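COG0778: Nitroreductase (Streptococcus pneumoniae, PDB 2B67) binds flavin mononucleotide and probably uses it to pass electrons from NADH to an acceptor, as in other members of the nitroreductase family. Local coordinates at residues A80-T85 against K163-L168; R92-V97 against Q109-N114; Y130-A135 against R173-L178. All blocks are in the same frame, centred on the assembly; numbering follows the deposited sequence. Where two conformers were deposited one is given.

Interaction 1. Residues A80-T85 against K163-L168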
# COMPACT_ATOMS: atom_id res chain seq x y z
N ALA A 80 1.69 2.82 -15.34
CA ALA A 80 1.12 3.95 -14.64
C ALA A 80 -0.08 3.50 -13.83
O ALA A 80 -1.07 3.05 -14.40
CB ALA A 80 0.73 5.06 -15.63
N LEU A 81 -0.01 3.60 -12.50
CA LEU A 81 -1.11 3.21 -11.63
C LEU A 81 -1.98 4.43 -11.39
O LEU A 81 -1.51 5.44 -10.86
CB LEU A 81 -0.60 2.67 -10.28
CG LEU A 81 -1.62 2.37 -9.17
CD1 LEU A 81 -2.66 1.32 -9.63
CD2 LEU A 81 -0.89 1.82 -7.96
N PHE A 82 -3.25 4.32 -11.80
CA PHE A 82 -4.26 5.39 -11.61
C PHE A 82 -5.28 4.93 -10.56
O PHE A 82 -5.50 3.72 -10.36
CB PHE A 82 -5.04 5.68 -12.91
CG PHE A 82 -4.24 6.41 -13.97
CD1 PHE A 82 -3.26 5.74 -14.71
CD2 PHE A 82 -4.46 7.77 -14.22
CE1 PHE A 82 -2.53 6.41 -15.67
CE2 PHE A 82 -3.74 8.44 -15.19
CZ PHE A 82 -2.77 7.76 -15.92
N THR A 83 -5.94 5.88 -9.92
CA THR A 83 -7.05 5.55 -9.06
C THR A 83 -8.27 6.33 -9.54
O THR A 83 -8.14 7.41 -10.14
CB THR A 83 -6.77 5.90 -7.60
OG1 THR A 83 -6.29 7.24 -7.55
CG2 THR A 83 -5.68 4.98 -7.03
N ASP A 84 -9.44 5.78 -9.24
CA ASP A 84 -10.74 6.30 -9.64
C ASP A 84 -11.22 7.38 -8.70
O ASP A 84 -11.64 7.09 -7.58
CB ASP A 84 -11.78 5.16 -9.63
CG ASP A 84 -12.98 5.42 -10.54
OD1 ASP A 84 -13.31 6.61 -10.79
OD2 ASP A 84 -13.62 4.42 -10.97
N THR A 85 -11.20 8.63 -9.17
CA THR A 85 -11.64 9.71 -8.33
C THR A 85 -13.16 9.78 -8.19
O THR A 85 -13.64 10.51 -7.33
CB THR A 85 -11.13 11.08 -8.81
OG1 THR A 85 -11.74 11.38 -10.07
CG2 THR A 85 -9.56 11.05 -8.95
N LYS A 163 0.27 16.15 -16.23
CA LYS A 163 0.27 15.93 -17.69
C LYS A 163 0.05 14.47 -18.08
O LYS A 163 -0.04 14.15 -19.29
CB LYS A 163 1.57 16.45 -18.35
CG LYS A 163 1.74 17.97 -18.29
CD LYS A 163 3.07 18.41 -18.91
CE LYS A 163 3.17 19.96 -18.95
NZ LYS A 163 4.58 20.39 -19.31
N VAL A 164 -0.00 13.60 -17.08
CA VAL A 164 0.01 12.16 -17.34
C VAL A 164 -1.24 11.70 -18.10
O VAL A 164 -1.13 10.87 -19.02
CB VAL A 164 0.21 11.26 -16.06
CG1 VAL A 164 0.15 9.79 -16.46
CG2 VAL A 164 1.58 11.50 -15.41
N ASN A 165 -2.41 12.22 -17.71
CA ASN A 165 -3.66 11.82 -18.37
C ASN A 165 -3.62 12.15 -19.84
O ASN A 165 -4.03 11.35 -20.66
CB ASN A 165 -4.89 12.51 -17.76
CG ASN A 165 -5.30 11.90 -16.43
OD1 ASN A 165 -6.24 11.09 -16.36
ND2 ASN A 165 -4.64 12.32 -15.38
N GLU A 166 -3.14 13.35 -20.15
CA GLU A 166 -3.02 13.84 -21.52
C GLU A 166 -2.05 12.98 -22.33
O GLU A 166 -2.43 12.42 -23.36
CB GLU A 166 -2.57 15.30 -21.45
CG GLU A 166 -2.26 15.99 -22.75
CD GLU A 166 -2.13 17.49 -22.57
OE1 GLU A 166 -2.80 18.23 -23.35
OE2 GLU A 166 -1.39 17.95 -21.64
N VAL A 167 -0.82 12.82 -21.85
CA VAL A 167 0.19 11.98 -22.48
C VAL A 167 -0.26 10.52 -22.70
O VAL A 167 -0.03 9.95 -23.76
CB VAL A 167 1.52 12.06 -21.69
CG1 VAL A 167 2.55 11.08 -22.20
CG2 VAL A 167 2.08 13.49 -21.74
N LEU A 168 -0.90 9.92 -21.71
CA LEU A 168 -1.30 8.52 -21.82
C LEU A 168 -2.72 8.30 -22.35
O LEU A 168 -3.16 7.15 -22.47
CB LEU A 168 -1.12 7.80 -20.47
CG LEU A 168 0.30 7.75 -19.90
CD1 LEU A 168 0.42 6.85 -18.69
CD2 LEU A 168 1.25 7.30 -20.98

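Interaction 2. Residues R92-V97 against Q109-N114. With ACY (acetic acid), chain F.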
# COMPACT_ATOMS: atom_id res chain seq x y z
N ARG A 92 -20.47 1.52 -8.35
CA ARG A 92 -21.51 1.10 -9.28
C ARG A 92 -20.94 0.16 -10.33
O ARG A 92 -21.59 -0.82 -10.71
CB ARG A 92 -22.18 2.31 -9.92
CG ARG A 92 -23.20 2.98 -9.02
CD ARG A 92 -23.87 4.14 -9.74
NE ARG A 92 -25.26 4.29 -9.34
CZ ARG A 92 -26.31 4.20 -10.17
NH1 ARG A 92 -26.12 3.93 -11.46
NH2 ARG A 92 -27.54 4.36 -9.69
N LYS A 93 -19.71 0.46 -10.77
CA LYS A 93 -18.95 -0.40 -11.68
C LYS A 93 -18.80 -1.82 -11.12
O LYS A 93 -19.03 -2.79 -11.82
CB LYS A 93 -17.55 0.19 -11.92
CG LYS A 93 -16.75 -0.52 -13.04
CD LYS A 93 -15.28 -0.04 -13.07
CE LYS A 93 -14.46 -0.79 -14.12
NZ LYS A 93 -14.78 -0.32 -15.52
N ILE A 94 -18.44 -1.96 -9.86
CA ILE A 94 -18.30 -3.27 -9.25
C ILE A 94 -19.66 -4.03 -9.33
O ILE A 94 -19.72 -5.18 -9.78
CB ILE A 94 -17.71 -3.14 -7.84
CG1 ILE A 94 -16.19 -2.83 -7.99
CG2 ILE A 94 -17.94 -4.40 -7.02
CD1 ILE A 94 -15.71 -1.83 -7.10
N ALA A 95 -20.74 -3.36 -8.96
CA ALA A 95 -22.08 -3.96 -9.06
C ALA A 95 -22.43 -4.33 -10.51
O ALA A 95 -22.96 -5.42 -10.78
CB ALA A 95 -23.13 -3.01 -8.46
N ARG A 96 -22.13 -3.45 -11.43
CA ARG A 96 -22.51 -3.66 -12.83
C ARG A 96 -21.72 -4.82 -13.46
O ARG A 96 -22.31 -5.70 -14.09
CB ARG A 96 -22.31 -2.36 -13.62
CG ARG A 96 -22.62 -2.42 -15.11
CD ARG A 96 -22.25 -1.07 -15.80
NE ARG A 96 -22.91 0.07 -15.12
CZ ARG A 96 -22.27 1.02 -14.42
NH1 ARG A 96 -22.97 1.99 -13.84
NH2 ARG A 96 -20.94 1.01 -14.32
N VAL A 97 -20.41 -4.86 -13.23
CA VAL A 97 -19.55 -5.88 -13.82
C VAL A 97 -19.73 -7.23 -13.08
O VAL A 97 -19.85 -8.28 -13.71
CB VAL A 97 -18.07 -5.41 -13.90
CG1 VAL A 97 -17.18 -6.47 -14.59
CG2 VAL A 97 -17.94 -4.06 -14.68
N GLN A 109 -27.36 -3.66 -4.01
CA GLN A 109 -27.94 -2.38 -3.53
C GLN A 109 -26.89 -1.57 -2.78
O GLN A 109 -26.83 -0.34 -2.86
CB GLN A 109 -29.11 -2.68 -2.57
CG GLN A 109 -29.58 -1.49 -1.72
CD GLN A 109 -30.93 -0.89 -2.14
OE1 GLN A 109 -31.20 -0.64 -3.33
NE2 GLN A 109 -31.81 -0.67 -1.14
N TYR A 110 -26.05 -2.29 -2.06
CA TYR A 110 -25.00 -1.68 -1.30
C TYR A 110 -24.02 -0.97 -2.24
O TYR A 110 -23.76 0.21 -2.06
CB TYR A 110 -24.31 -2.71 -0.45
CG TYR A 110 -23.06 -2.22 0.21
CD1 TYR A 110 -21.82 -2.71 -0.19
CD2 TYR A 110 -23.10 -1.28 1.25
CE1 TYR A 110 -20.64 -2.29 0.41
CE2 TYR A 110 -21.93 -0.84 1.87
CZ TYR A 110 -20.70 -1.36 1.44
OH TYR A 110 -19.52 -0.98 2.03
N PHE A 111 -23.52 -1.67 -3.26
CA PHE A 111 -22.62 -1.03 -4.22
C PHE A 111 -23.32 -0.00 -5.14
O PHE A 111 -22.72 1.01 -5.50
CB PHE A 111 -21.90 -2.09 -5.07
CG PHE A 111 -20.81 -2.84 -4.33
CD1 PHE A 111 -20.94 -4.20 -4.07
CD2 PHE A 111 -19.64 -2.19 -3.94
CE1 PHE A 111 -19.91 -4.92 -3.40
CE2 PHE A 111 -18.61 -2.89 -3.27
CZ PHE A 111 -18.74 -4.25 -2.99
N MSE A 112 -24.57 -0.27 -5.50
CA MSE A 112 -25.34 0.64 -6.36
C MSE A 112 -25.78 1.94 -5.66
O MSE A 112 -25.75 3.00 -6.27
CB MSE A 112 -26.57 -0.06 -6.95
CG MSE A 112 -26.28 -1.02 -8.10
SE MSE A 112 -25.26 -0.23 -9.59
CE MSE A 112 -26.54 0.96 -10.28
N LYS A 113 -26.18 1.85 -4.39
CA LYS A 113 -26.77 2.98 -3.66
C LYS A 113 -26.17 3.32 -2.28
O LYS A 113 -25.88 4.49 -1.99
CB LYS A 113 -28.31 2.79 -3.57
CG LYS A 113 -29.03 3.42 -4.78
CD LYS A 113 -30.18 2.59 -5.28
CE LYS A 113 -30.73 3.17 -6.58
NZ LYS A 113 -31.73 2.20 -7.20
N ASN A 114 -25.99 2.33 -1.43
CA ASN A 114 -25.50 2.64 -0.09
C ASN A 114 -24.08 3.20 -0.11
O ASN A 114 -23.83 4.32 0.38
CB ASN A 114 -25.60 1.43 0.84
CG ASN A 114 -27.03 1.15 1.22
OD1 ASN A 114 -27.82 0.69 0.39
ND2 ASN A 114 -27.39 1.45 2.47
C ACY F . -13.24 2.62 -16.78
O ACY F . -12.36 3.11 -17.51
OXT ACY F . -13.01 1.75 -15.91
CH3 ACY F . -14.65 3.10 -16.96

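Interaction 3. Residues Y130-A135 against R173-L178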
# COMPACT_ATOMS: atom_id res chain seq x y z
N TYR A 130 -7.95 8.15 0.78
CA TYR A 130 -8.55 6.83 0.49
C TYR A 130 -7.92 6.27 -0.79
O TYR A 130 -7.45 5.13 -0.84
CB TYR A 130 -10.06 7.01 0.36
CG TYR A 130 -10.90 5.80 0.14
CD1 TYR A 130 -11.61 5.22 1.19
CD2 TYR A 130 -11.06 5.28 -1.14
CE1 TYR A 130 -12.46 4.10 0.97
CE2 TYR A 130 -11.87 4.15 -1.37
CZ TYR A 130 -12.60 3.59 -0.33
OH TYR A 130 -13.41 2.46 -0.60
N LEU A 131 -7.88 7.09 -1.82
CA LEU A 131 -7.32 6.66 -3.10
C LEU A 131 -5.81 6.36 -2.95
O LEU A 131 -5.30 5.36 -3.46
CB LEU A 131 -7.57 7.73 -4.15
CG LEU A 131 -9.03 8.02 -4.55
CD1 LEU A 131 -9.05 9.12 -5.62
CD2 LEU A 131 -9.80 6.81 -5.07
N ALA A 132 -5.11 7.23 -2.23
CA ALA A 132 -3.67 7.08 -2.07
C ALA A 132 -3.35 5.78 -1.29
O ALA A 132 -2.42 5.03 -1.64
CB ALA A 132 -3.04 8.31 -1.39
N LEU A 133 -4.13 5.53 -0.25
CA LEU A 133 -3.93 4.34 0.55
C LEU A 133 -4.15 3.08 -0.26
O LEU A 133 -3.31 2.18 -0.25
CB LEU A 133 -4.78 4.34 1.83
CG LEU A 133 -4.27 3.17 2.72
CD1 LEU A 133 -3.98 3.62 4.14
CD2 LEU A 133 -5.25 2.04 2.64
N ASN A 134 -5.29 3.01 -0.95
CA ASN A 134 -5.61 1.83 -1.76
C ASN A 134 -4.59 1.62 -2.90
O ASN A 134 -4.31 0.50 -3.28
CB ASN A 134 -7.07 1.92 -2.29
CG ASN A 134 -8.11 1.70 -1.17
OD1 ASN A 134 -8.27 0.58 -0.69
ND2 ASN A 134 -8.75 2.78 -0.70
N ALA A 135 -4.05 2.70 -3.44
CA ALA A 135 -2.96 2.60 -4.43
C ALA A 135 -1.71 1.96 -3.81
O ALA A 135 -1.06 1.14 -4.46
CB ALA A 135 -2.62 3.97 -5.03
N ARG A 173 -11.16 11.49 -14.96
CA ARG A 173 -11.77 10.80 -13.82
C ARG A 173 -10.68 9.99 -13.07
O ARG A 173 -10.74 9.85 -11.88
CB ARG A 173 -12.93 9.90 -14.31
CG ARG A 173 -13.46 8.90 -13.28
CD ARG A 173 -14.59 8.06 -13.89
NE ARG A 173 -14.77 6.80 -13.16
CZ ARG A 173 -15.49 5.76 -13.60
NH1 ARG A 173 -15.56 4.64 -12.87
NH2 ARG A 173 -16.14 5.81 -14.76
N PHE A 174 -9.68 9.48 -13.78
CA PHE A 174 -8.57 8.72 -13.20
C PHE A 174 -7.36 9.61 -12.93
O PHE A 174 -6.87 10.30 -13.84
CB PHE A 174 -8.22 7.55 -14.14
CG PHE A 174 -9.33 6.57 -14.22
CD1 PHE A 174 -10.32 6.70 -15.22
CD2 PHE A 174 -9.47 5.57 -13.24
CE1 PHE A 174 -11.44 5.79 -15.25
CE2 PHE A 174 -10.56 4.67 -13.27
CZ PHE A 174 -11.56 4.78 -14.26
N ARG A 175 -6.88 9.63 -11.68
CA ARG A 175 -5.67 10.41 -11.38
C ARG A 175 -4.45 9.51 -11.22
O ARG A 175 -4.55 8.39 -10.67
CB ARG A 175 -5.85 11.29 -10.15
CG ARG A 175 -5.99 10.50 -8.88
CD ARG A 175 -5.84 11.40 -7.66
NE ARG A 175 -5.51 10.63 -6.45
CZ ARG A 175 -5.56 11.13 -5.21
NH1 ARG A 175 -5.25 10.37 -4.16
NH2 ARG A 175 -5.99 12.39 -5.01
N PRO A 176 -3.31 9.96 -11.74
CA PRO A 176 -2.11 9.14 -11.64
C PRO A 176 -1.60 9.14 -10.21
O PRO A 176 -1.56 10.18 -9.54
CB PRO A 176 -1.13 9.80 -12.63
CG PRO A 176 -1.62 11.22 -12.80
CD PRO A 176 -3.10 11.21 -12.52
N GLU A 177 -1.27 7.96 -9.71
CA GLU A 177 -0.69 7.88 -8.36
C GLU A 177 0.82 7.66 -8.35
O GLU A 177 1.54 8.27 -7.55
CB GLU A 177 -1.38 6.77 -7.55
CG GLU A 177 -2.89 7.02 -7.33
CD GLU A 177 -3.20 8.03 -6.23
OE1 GLU A 177 -2.28 8.60 -5.60
OE2 GLU A 177 -4.39 8.28 -6.00
N LEU A 178 1.28 6.78 -9.24
CA LEU A 178 2.66 6.21 -9.22
C LEU A 178 3.00 5.73 -10.62
O LEU A 178 2.12 5.26 -11.36
CB LEU A 178 2.69 4.93 -8.33
CG LEU A 178 2.60 4.98 -6.81
CD1 LEU A 178 2.60 3.56 -6.21
CD2 LEU A 178 3.74 5.84 -6.20

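Interaction 1. Residues A80-T85 against K163-L168
Phe-82 and Ala-80 meet Val-164, Asn-165 and Leu-168 in a buried, largely apolar strand-against-helix contact, in which helix 161-168 covers one face of the central antiparallel sheet of the nitroreductase fold. The two short segments cross at 115°. Their axes come no nearer than 11.2 Å, so the gap is bridged by side chains alone. Ala-80 and Phe-82 point toward the helix, whereas Leu-81 and Thr-83 rest on helix 124-148, across the sheet; strand 77-84 is thus packed between two helical layers.

The Phe-82 ring is the main bridge. Its CG stands anti to the carbonyl carbon (chi1 -73°), on the helix side of the strand; from there the far end of the ring touches three residues. CZ of Phe-82 lies 3.6 Å from CG1 of Val-164, which comes in obliquely. CE2 of Phe-82 is 4.0 Å from CG of Asn-165; the two side chains slide past each other in opposite directions, with ring and amide planes 80° apart. Leu-168, one helical turn beyond Val-164, brings CD1 up to the rim of the ring, near its plane and 4.2 Å from CE1 of Phe-82. The same methyl also meets Ala-80, with CD1 of Leu-168 3.6 Å from its CB.

Strand 48-53 extends the apolar surface, Val-51 against Phe-82 and Val-53 against Leu-168. The backbone carbonyl of Leu-168 accepts a hydrogen bond from Arg-204 of the second subunit.

No hydrogen bond or salt bridge joins the two segments. Their association therefore rests on dispersion and on the exclusion of water, and any specificity probably lies in shape: a flat ring end fitted among a valine methyl, an amide group and a leucine methyl.

Interaction 2. Residues R92-V97 against Q109-N114
Ile-94 sets its CG2 methyl squarely over the Phe-111 ring, 3.9 Å from the ring centroid and 3° off the normal, a CH-pi contact made over the centre of the face. The opposite face of the same ring is covered by CD1 of Tyr-110, so the phenyl group is held from both sides. Next to it, CB of Ala-95 fits between two residues of the partner helix, 3.7 Å from CB of Phe-111 and equally close to SE of Met-112, a selenomethionine. The small alanine suits helix axes only 7.8 Å apart.

Farther out, the Met-112 side chain, bent at chi2 and chi3, crosses Arg-92 at about a right angle and carries its CE methyl over the guanidinium face. NE of Arg-92 makes a weak hydrogen bond to O of Met-112 (3.4 Å). Because Arg-92 was deposited in two conformers, this polar edge is less certain than the core.

The segments run at 143°, as the arms of an antiparallel helical hairpin. Phe-103, in the connection, meets the Phe-111 ring, while Tyr-193 of the second subunit packs on Ile-94. Helix 87-98 follows strand 77-84, and helix 105-120 precedes helix 124-148.

Interaction 3. Residues Y130-A135 against R173-L178
Leu-131, Ala-132 and Ala-135 of helix 124-148 pack on Arg-175 and Glu-177 of strand 174-183, one of the helix-on-sheet layers of this alpha-beta sandwich. The strand is irregular here: Glu-177 and Leu-178 both face Leu-81 of the neighbouring strand, a classic beta bulge. Helix and strand segments cross at 44°.

The closely packed part lies where aliphatic carbon meets the two charged side chains. CB of Ala-135 sits 3.8 Å from CG of Glu-177. A helical turn earlier, CB of Leu-131 lies 3.7 Å from OE2 of Glu-177 and also approaches NH1 of Arg-175 at 3.5 Å. The CD1 methyl of Leu-131 lies over one guanidinium face, displaced toward the rim and 3.9 Å from NE of Arg-175. The arginine starts in the crowded position (chi1 67°) and then runs extended, bringing NE beside both Leu-131 and the Glu-177 carboxylate.

The contact is looser at the Ala-132 side chain, whose CB stays 4.1 Å from NH1 of Arg-175, although the Ala-132 backbone N lies 3.7 Å from NH1, at the guanidinium edge. This side faces the dimer partner: Ala-132 packs on Ala-132 of the second subunit, and Arg-175 on its Gln-125.

No hydrogen bond joins the two segments, but NH1 of Arg-175 also bonds to O of Ser-128, earlier in helix 124-148. Arg-175 grips Glu-177 side-on, with two nitrogens on one oxygen, and Thr-83 of the adjacent strand adds its hydroxyl to that oxygen. Such surroundings would favour an ionised glutamate despite its burial. The two arginine bonds differ in geometry: NE reaches OE2 of Glu-177 at 2.6 Å from above the carboxylate plane, whereas NH1 meets OE2 at 2.9 Å on its syn lone pair.

Interactions 1 and 3 lie about 9 Å apart between centres and share one sheet, in which strands 77-84 and 174-183 are neighbours. Helix 161-168 covers one face and helix 124-148 the other, and the segments of the two contacts alternate along the chain. Thr-85 OG1 to Arg-173 O, 2.6 Å, is a probable hydrogen bond joining them. Interaction 2 is centred about 24 Å from interaction 1 and about 20 Å from interaction 3. It is nested in the loop that interaction 1 closes and ends before interaction 3 opens. The sandwich core thus carries a helical pair near the cofactor: the Phe-111 side chain is about 7 Å from a bound FMN, and Leu-133 lines an FMN pocket.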